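Local structure of putative Type I topoisomerase (Deinococcus radiodurans, 3M4A) at residues A190-Q193 / K194-D197; G231-T234 / A235-R239; V268-V271 / K272-D276; L328-M331 / L332-E335. The protein probably relaxes DNA as a type IB topoisomerase, breaking one strand without ATP, allowing passage and rejoining the cut. All coordinates share one frame; numbering follows the deposited sequence.

Contact 1: A190-Q193 / K194-D197; sequences ANMQ and KLLD. With nucleotides of chain B.
N191 ND2 is held by two acceptors: it gives a nearly straight bond (173°) of 2.9 Å to OP1 of DG9 of chain B, and another to T187 O, one turn back, which helps to fix how the amide is rotated. On the amide's other terminal atom, K194 NZ donates to N191 OD1 at 2.9 Å. An asparagine suits this place because one short, flat group both accepts from the lysine and donates to the phosphate; its CG stands beside the backbone N, anti to the carbonyl carbon (chi1 -77°). The ammonium sits above the amide plane, 51° out of it, rather than on a lone pair. K194 NZ itself stays 3.6 Å from OP1 of DG9 of chain B, so any attraction to the phosphate is probably a longer-range one of charge. The lysine runs alongside the asparagine, its chain extended beyond CG and laid past the A190 carbonyl. The side turned from the DNA is apolar: M192 and L196 both pack on V162 of strand 160-163, while L195 is covered by L118 and F204. Beneath them run ordinary helical bonds such as L196 N to M192 O, 2.9 Å. This is an amphipathic helix, its apolar side against a small sheet and its polar i, i+3 pair at a DNA-backbone phosphate, in a protein-DNA complex of the type IB topoisomerase family.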
# COMPACT_ATOMS: atom_id res chain seq x y z
N ALA A 190 -3.04 11.44 -15.96
CA ALA A 190 -2.76 11.26 -17.39
C ALA A 190 -3.11 9.85 -17.88
O ALA A 190 -3.71 9.67 -18.96
CB ALA A 190 -1.29 11.55 -17.65
N ASN A 191 -2.77 8.85 -17.08
CA ASN A 191 -3.00 7.47 -17.47
C ASN A 191 -4.44 7.04 -17.25
O ASN A 191 -4.94 6.18 -17.97
CB ASN A 191 -2.03 6.54 -16.78
CG ASN A 191 -0.66 6.59 -17.42
OD1 ASN A 191 -0.44 6.00 -18.49
ND2 ASN A 191 0.27 7.30 -16.79
N MET A 192 -5.13 7.65 -16.29
CA MET A 192 -6.56 7.38 -16.13
C MET A 192 -7.31 7.84 -17.39
O MET A 192 -8.24 7.18 -17.86
CB MET A 192 -7.11 8.07 -14.88
CG MET A 192 -8.52 7.68 -14.52
SD MET A 192 -8.69 5.91 -14.25
CE MET A 192 -7.94 5.74 -12.64
N GLN A 193 -6.90 8.98 -17.96
CA GLN A 193 -7.49 9.45 -19.21
C GLN A 193 -7.31 8.41 -20.32
O GLN A 193 -8.23 8.14 -21.07
CB GLN A 193 -6.91 10.80 -19.64
CG GLN A 193 -7.26 11.96 -18.73
CD GLN A 193 -8.57 12.69 -19.07
OE1 GLN A 193 -9.44 12.17 -19.78
NE2 GLN A 193 -8.71 13.91 -18.54
N LYS A 194 -6.11 7.85 -20.42
CA LYS A 194 -5.81 6.80 -21.40
C LYS A 194 -6.65 5.54 -21.18
O LYS A 194 -7.15 4.95 -22.14
CB LYS A 194 -4.33 6.42 -21.36
CG LYS A 194 -3.35 7.52 -21.73
CD LYS A 194 -1.90 7.02 -21.55
CE LYS A 194 -0.92 8.14 -21.25
NZ LYS A 194 0.38 7.61 -20.72
N LEU A 195 -6.82 5.13 -19.93
CA LEU A 195 -7.69 3.98 -19.63
C LEU A 195 -9.14 4.25 -20.07
O LEU A 195 -9.80 3.39 -20.64
CB LEU A 195 -7.64 3.60 -18.13
CG LEU A 195 -6.36 2.92 -17.65
CD1 LEU A 195 -6.28 2.90 -16.14
CD2 LEU A 195 -6.28 1.49 -18.17
N LEU A 196 -9.63 5.45 -19.78
CA LEU A 196 -10.99 5.84 -20.16
C LEU A 196 -11.20 5.95 -21.68
O LEU A 196 -12.34 5.89 -22.14
CB LEU A 196 -11.37 7.14 -19.46
CG LEU A 196 -11.65 6.95 -17.97
CD1 LEU A 196 -11.47 8.26 -17.19
CD2 LEU A 196 -13.05 6.34 -17.78
N ASP A 197 -10.13 6.08 -22.45
CA ASP A 197 -10.24 6.06 -23.92
C ASP A 197 -10.52 4.67 -24.49
O ASP A 197 -10.96 4.56 -25.64
CB ASP A 197 -8.98 6.62 -24.57
CG ASP A 197 -8.88 8.13 -24.47
OD1 ASP A 197 -9.88 8.81 -24.15
OD2 ASP A 197 -7.77 8.65 -24.73
P DG B 9 3.78 8.64 -18.04
OP1 DG B 9 2.87 7.47 -18.16
OP2 DG B 9 3.24 10.01 -18.11
O5' DG B 9 4.64 8.55 -16.70
C5' DG B 9 5.33 7.37 -16.36
C4' DG B 9 6.48 7.67 -15.41
O4' DG B 9 7.51 8.48 -16.02
C3' DG B 9 6.08 8.49 -14.19
O3' DG B 9 6.78 7.98 -13.08
C2' DG B 9 6.39 9.94 -14.58
C1' DG B 9 7.65 9.78 -15.39
N9 DG B 9 7.86 10.66 -16.54
C8 DG B 9 6.93 11.02 -17.46
N7 DG B 9 7.38 11.74 -18.44
C5 DG B 9 8.72 11.86 -18.15
C6 DG B 9 9.75 12.52 -18.85
O6 DG B 9 9.70 13.16 -19.91
N1 DG B 9 10.96 12.39 -18.20
C2 DG B 9 11.17 11.70 -17.04
N2 DG B 9 12.42 11.66 -16.54
N3 DG B 9 10.22 11.05 -16.39
C4 DG B 9 9.03 11.21 -16.98

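Contact 2: G231-T234 / A235-R239; sequences GPFT and AKDFR
The F233 ring and the D237 carboxylate stand almost perpendicular, their planes 86° apart, with D237 OD2 at the edge of the ring, in its plane and 3.8 Å from F233 CD1. That edge carries the ring's slightly positive hydrogens and so tolerates a carboxylate oxygen. F98 of helix 91-113 makes edge-to-face contacts with both F233 and F238. The carboxylate's main work is at the start of helix 235-254, where T234 and D237 form a capping box. T234 N donates to the anti lone pair of D237 OD2 at 2.8 Å, almost straight at 170°. For its part T234 OG1, at the N-cap, accepts from the backbone N of K236 over 3.3 Å. Threonine suits an N-cap because its hydroxyl, one bond from CB, can accept from a backbone N-H of the first turn; chi1 of 73° puts OG1 there. T234 O also takes D237 N at 2.9 Å, from well above the carbonyl plane. Just upstream, a cis peptide bond before P232 bends the chain leading from helix 219-230. The other carboxylate oxygen, D237 OD1, forms a salt bridge with R94. A helix N-terminus and an arginine thus share one aspartate, and both would be expected to favour its ionised form.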
# COMPACT_ATOMS: atom_id res chain seq x y z
N GLY A 231 5.68 -8.65 -1.31
CA GLY A 231 5.58 -9.88 -0.49
C GLY A 231 6.74 -9.98 0.50
O GLY A 231 7.86 -9.67 0.15
N PRO A 232 6.48 -10.43 1.74
CA PRO A 232 5.28 -11.01 2.30
C PRO A 232 4.16 -10.04 2.70
O PRO A 232 3.11 -10.48 3.16
CB PRO A 232 5.81 -11.73 3.55
CG PRO A 232 6.92 -10.90 3.99
CD PRO A 232 7.55 -10.34 2.76
N PHE A 233 4.37 -8.74 2.54
CA PHE A 233 3.29 -7.80 2.79
C PHE A 233 2.23 -8.00 1.72
O PHE A 233 2.51 -8.54 0.66
CB PHE A 233 3.81 -6.37 2.82
CG PHE A 233 4.88 -6.14 3.86
CD1 PHE A 233 4.54 -6.05 5.21
CD2 PHE A 233 6.22 -6.03 3.50
CE1 PHE A 233 5.51 -5.83 6.18
CE2 PHE A 233 7.21 -5.83 4.47
CZ PHE A 233 6.85 -5.72 5.81
N THR A 234 1.00 -7.61 2.04
CA THR A 234 -0.13 -7.80 1.13
C THR A 234 -0.89 -6.50 0.91
O THR A 234 -0.64 -5.49 1.58
CB THR A 234 -1.14 -8.84 1.68
OG1 THR A 234 -1.88 -8.28 2.77
CG2 THR A 234 -0.43 -10.12 2.13
N ALA A 235 -1.87 -6.54 0.01
CA ALA A 235 -2.69 -5.35 -0.24
C ALA A 235 -3.28 -4.76 1.04
O ALA A 235 -3.43 -3.54 1.15
CB ALA A 235 -3.79 -5.65 -1.27
N LYS A 236 -3.61 -5.59 2.04
CA LYS A 236 -4.21 -5.08 3.27
C LYS A 236 -3.28 -4.14 4.02
O LYS A 236 -3.73 -3.21 4.71
CB LYS A 236 -4.62 -6.22 4.23
CG LYS A 236 -5.35 -5.71 5.45
CD LYS A 236 -5.95 -6.84 6.30
CE LYS A 236 -7.03 -6.30 7.23
NZ LYS A 236 -6.59 -5.13 8.04
N ASP A 237 -1.98 -4.38 3.90
CA ASP A 237 -1.00 -3.51 4.55
C ASP A 237 -1.08 -2.06 4.04
O ASP A 237 -0.75 -1.13 4.77
CB ASP A 237 0.42 -4.06 4.40
CG ASP A 237 0.62 -5.33 5.22
OD1 ASP A 237 0.55 -5.23 6.46
OD2 ASP A 237 0.85 -6.41 4.62
N PHE A 238 -1.54 -1.85 2.81
CA PHE A 238 -1.73 -0.46 2.34
C PHE A 238 -2.85 0.25 3.10
O PHE A 238 -2.79 1.47 3.31
CB PHE A 238 -2.07 -0.40 0.85
CG PHE A 238 -0.93 -0.75 -0.07
CD1 PHE A 238 0.22 0.05 -0.11
CD2 PHE A 238 -1.02 -1.83 -0.92
CE1 PHE A 238 1.26 -0.25 -0.96
CE2 PHE A 238 0.03 -2.14 -1.79
CZ PHE A 238 1.17 -1.34 -1.81
N ARG A 239 -3.85 -0.51 3.54
CA ARG A 239 -4.97 0.07 4.27
C ARG A 239 -4.65 0.32 5.74
O ARG A 239 -5.04 1.35 6.29
CB ARG A 239 -6.24 -0.77 4.10
CG ARG A 239 -6.88 -0.51 2.75
CD ARG A 239 -7.91 -1.55 2.38
NE ARG A 239 -9.01 -1.62 3.35
CZ ARG A 239 -10.04 -0.78 3.39
NH1 ARG A 239 -10.13 0.24 2.55
NH2 ARG A 239 -11.00 -0.97 4.29

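Contact 3: V268-V271 / K272-D276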
# COMPACT_ATOMS: atom_id res chain seq x y z
N VAL A 268 -11.85 10.70 18.75
CA VAL A 268 -13.15 10.22 18.24
C VAL A 268 -13.40 10.75 16.83
O VAL A 268 -13.73 9.97 15.93
CB VAL A 268 -14.33 10.62 19.18
CG1 VAL A 268 -15.69 10.35 18.51
CG2 VAL A 268 -14.21 9.88 20.49
N ASP A 269 -13.21 12.05 16.62
CA ASP A 269 -13.40 12.66 15.30
C ASP A 269 -12.45 12.05 14.26
O ASP A 269 -12.84 11.82 13.11
CB ASP A 269 -13.15 14.16 15.35
CG ASP A 269 -14.26 14.93 16.05
OD1 ASP A 269 -15.40 14.42 16.13
OD2 ASP A 269 -13.98 16.05 16.50
N CYS A 270 -11.21 11.81 14.67
CA CYS A 270 -10.19 11.21 13.81
C CYS A 270 -10.61 9.82 13.34
O CYS A 270 -10.58 9.54 12.14
CB CYS A 270 -8.86 11.15 14.56
SG CYS A 270 -7.51 10.31 13.72
N VAL A 271 -11.03 8.96 14.28
CA VAL A 271 -11.47 7.61 13.96
C VAL A 271 -12.63 7.63 12.97
O VAL A 271 -12.65 6.84 12.04
CB VAL A 271 -11.83 6.78 15.22
CG1 VAL A 271 -12.47 5.44 14.84
CG2 VAL A 271 -10.59 6.55 16.07
N LYS A 272 -13.57 8.54 13.18
CA LYS A 272 -14.73 8.62 12.29
C LYS A 272 -14.34 9.10 10.89
O LYS A 272 -14.90 8.63 9.90
CB LYS A 272 -15.84 9.46 12.94
CG LYS A 272 -16.33 8.85 14.25
CD LYS A 272 -17.66 9.39 14.72
CE LYS A 272 -17.56 10.85 15.12
NZ LYS A 272 -18.67 11.26 16.02
N PHE A 273 -13.36 10.00 10.80
CA PHE A 273 -12.88 10.51 9.50
C PHE A 273 -12.19 9.40 8.73
O PHE A 273 -12.47 9.18 7.56
CB PHE A 273 -11.93 11.70 9.71
CG PHE A 273 -11.67 12.50 8.47
CD1 PHE A 273 -12.26 13.75 8.30
CD2 PHE A 273 -10.80 12.03 7.48
CE1 PHE A 273 -12.02 14.49 7.16
CE2 PHE A 273 -10.55 12.78 6.33
CZ PHE A 273 -11.17 14.01 6.16
N VAL A 274 -11.28 8.69 9.39
CA VAL A 274 -10.56 7.60 8.74
C VAL A 274 -11.52 6.45 8.40
O VAL A 274 -11.37 5.79 7.36
CB VAL A 274 -9.37 7.13 9.61
CG1 VAL A 274 -8.66 5.91 8.99
CG2 VAL A 274 -8.40 8.27 9.82
N ALA A 275 -12.49 6.21 9.28
CA ALA A 275 -13.50 5.17 9.06
C ALA A 275 -14.27 5.43 7.77
O ALA A 275 -14.52 4.51 7.00
CB ALA A 275 -14.46 5.10 10.24
N ASP A 276 -14.63 6.69 7.55
CA ASP A 276 -15.31 7.09 6.33
C ASP A 276 -14.42 6.89 5.09
O ASP A 276 -14.87 6.40 4.06
CB ASP A 276 -15.75 8.54 6.43
CG ASP A 276 -16.77 8.89 5.39
OD1 ASP A 276 -17.93 8.42 5.52
OD2 ASP A 276 -16.41 9.61 4.45
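With CG beside its backbone N (chi1 -62°) and a bend at chi3 (-67°), K272 folds back along the helix towards V268. V268 has CG1 anti to its backbone N (chi1 170°), which turns that methyl to the lysine, and the two side chains lie side by side, pointing the same way, with V268 CG1 3.9 Å from K272 CE. This is a contact of methyl against methylene, suited to an exposed helix face where a lysine can bury part of its aliphatic chain and leave its ammonium at the surface. K272 is modelled in two conformations, and the packing on V268 and the distance to D269 hold for one of them. Its NZ comes to 4.5 Å from D269 OD1, too far for a salt bridge; D269 pairs instead with K265, one turn earlier, through OD2. The backbone is regular alpha helix, with V274 N to C270 O at 3.0 Å and A275 N to V271 O at 2.8 Å. On the inner side C270, V271, V274 and A275 are compact and largely apolar, which suits a face packed against other helices: C270 on A247, Y250 and L251 of helix 235-254, V274 and A275 on T285 of helix 282-289, and C270 and V271 on F295 of helix 292-299.

Contact 4: L328-M331 / L332-E335; sequences LKRM and LESE
Helix 323-337, the last of the modelled chain, is an amphipathic alpha helix, and L328 and L332 mark its buried stripe, one turn apart. L328 CD1 approaches L332 CG at 4.2 Å, the two branched chains meeting at a slant. Both leucines pack on W241 of helix 235-254 and on I294 of helix 292-299, and M331 extends the stripe over I294 and Y307. Beneath them L332 N bonds to L328 O at 2.8 Å, a regular helical link. The flank facing helix 91-113 is charged. K329 reaches out fully extended and crosses E333, whose OE2 touches K329 CE at 3.7 Å; K329 NZ stays 4.2 Å from E333 OE2, beyond a salt bridge, so any attraction between the charges is probably weak. These side chains also pack on helix 91-113, K329 on A99 and E333 on T96. At the far end, E335 turns to a salt bridge with R297 of helix 292-299, and the same arginine donates through NE to S334 OG. Serine fits here because its small hydroxyl can serve R297 and the helix backbone together. With OG set between its backbone N and carbonyl carbon (chi1 71°), S334 gives M331 O two bonds: S334 N at 3.1 Å from well above the carbonyl plane, and S334 OG in that plane at 2.5 Å, an unusually short value to be read with caution.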
# COMPACT_ATOMS: atom_id res chain seq x y z
N LEU A 328 5.91 9.56 10.01
CA LEU A 328 5.21 8.42 10.61
C LEU A 328 6.16 7.26 10.94
O LEU A 328 6.11 6.67 12.03
CB LEU A 328 4.07 7.93 9.69
CG LEU A 328 3.30 6.70 10.21
CD1 LEU A 328 2.65 7.00 11.56
CD2 LEU A 328 2.25 6.27 9.20
N LYS A 329 7.05 6.94 10.01
CA LYS A 329 8.03 5.91 10.24
C LYS A 329 8.82 6.19 11.50
O LYS A 329 9.00 5.31 12.33
CB LYS A 329 8.99 5.77 9.08
CG LYS A 329 9.81 4.50 9.19
CD LYS A 329 10.81 4.33 8.08
CE LYS A 329 11.45 2.96 8.20
NZ LYS A 329 12.64 2.80 7.32
N ARG A 330 9.29 7.43 11.62
CA ARG A 330 10.08 7.83 12.78
C ARG A 330 9.25 7.81 14.06
O ARG A 330 9.76 7.39 15.12
CB ARG A 330 10.71 9.20 12.54
CG ARG A 330 11.83 9.13 11.52
CD ARG A 330 12.40 10.49 11.21
NE ARG A 330 12.94 11.13 12.40
CZ ARG A 330 14.13 10.87 12.94
NH1 ARG A 330 14.95 9.98 12.39
NH2 ARG A 330 14.49 11.50 14.04
N MET A 331 7.98 8.22 13.98
CA MET A 331 7.09 8.10 15.15
C MET A 331 6.93 6.65 15.59
O MET A 331 7.00 6.35 16.80
CB MET A 331 5.72 8.73 14.87
CG MET A 331 4.77 8.67 16.04
SD MET A 331 3.12 9.27 15.65
CE MET A 331 3.33 11.02 15.82
N LEU A 332 6.69 5.74 14.65
CA LEU A 332 6.55 4.33 15.00
C LEU A 332 7.85 3.79 15.59
O LEU A 332 7.82 2.99 16.54
CB LEU A 332 6.13 3.49 13.81
CG LEU A 332 4.73 3.80 13.27
CD1 LEU A 332 4.51 3.02 11.96
CD2 LEU A 332 3.62 3.47 14.29
N GLU A 333 8.97 4.22 15.03
CA GLU A 333 10.28 3.80 15.54
C GLU A 333 10.51 4.24 17.01
O GLU A 333 11.26 3.57 17.74
CB GLU A 333 11.41 4.28 14.62
CG GLU A 333 11.46 3.47 13.32
CD GLU A 333 12.50 3.95 12.31
OE1 GLU A 333 12.83 5.16 12.29
OE2 GLU A 333 12.97 3.09 11.53
N SER A 334 9.85 5.30 17.46
CA SER A 334 10.00 5.72 18.86
C SER A 334 9.47 4.69 19.86
O SER A 334 9.87 4.70 21.02
CB SER A 334 9.34 7.08 19.10
OG SER A 334 7.93 7.00 19.07
N GLU A 335 8.57 3.81 19.42
CA GLU A 335 8.01 2.78 20.30
C GLU A 335 9.10 1.75 20.64
O GLU A 335 9.16 1.25 21.77
CB GLU A 335 6.79 2.11 19.66
CG GLU A 335 6.04 1.10 20.57
CD GLU A 335 5.23 1.74 21.70
OE1 GLU A 335 5.16 2.98 21.83
OE2 GLU A 335 4.64 0.98 22.49

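The four contacts follow one another along the chain without overlapping. Contacts 1, 2 and 3 all belong to the catalytic core of the topoisomerase. Contact 2 lies near the middle, its centre about 6 Å from that of the chain, whereas contacts 1 and 4 lie on opposite sides of the chain's centre, about 37 Å apart between centres. Helix 235-254, which begins in contact 2, is the common thread: further along it, residues pack against helix 260-278 of contact 3 and helix 323-337 of contact 4. Helix 292-299 also touches both of those helices. Contact 1, on helix 186-196, meets the DNA directly; the others lie farther from it, at a helix start (contact 2) and within single helices that pack on their neighbours (contacts 3 and 4).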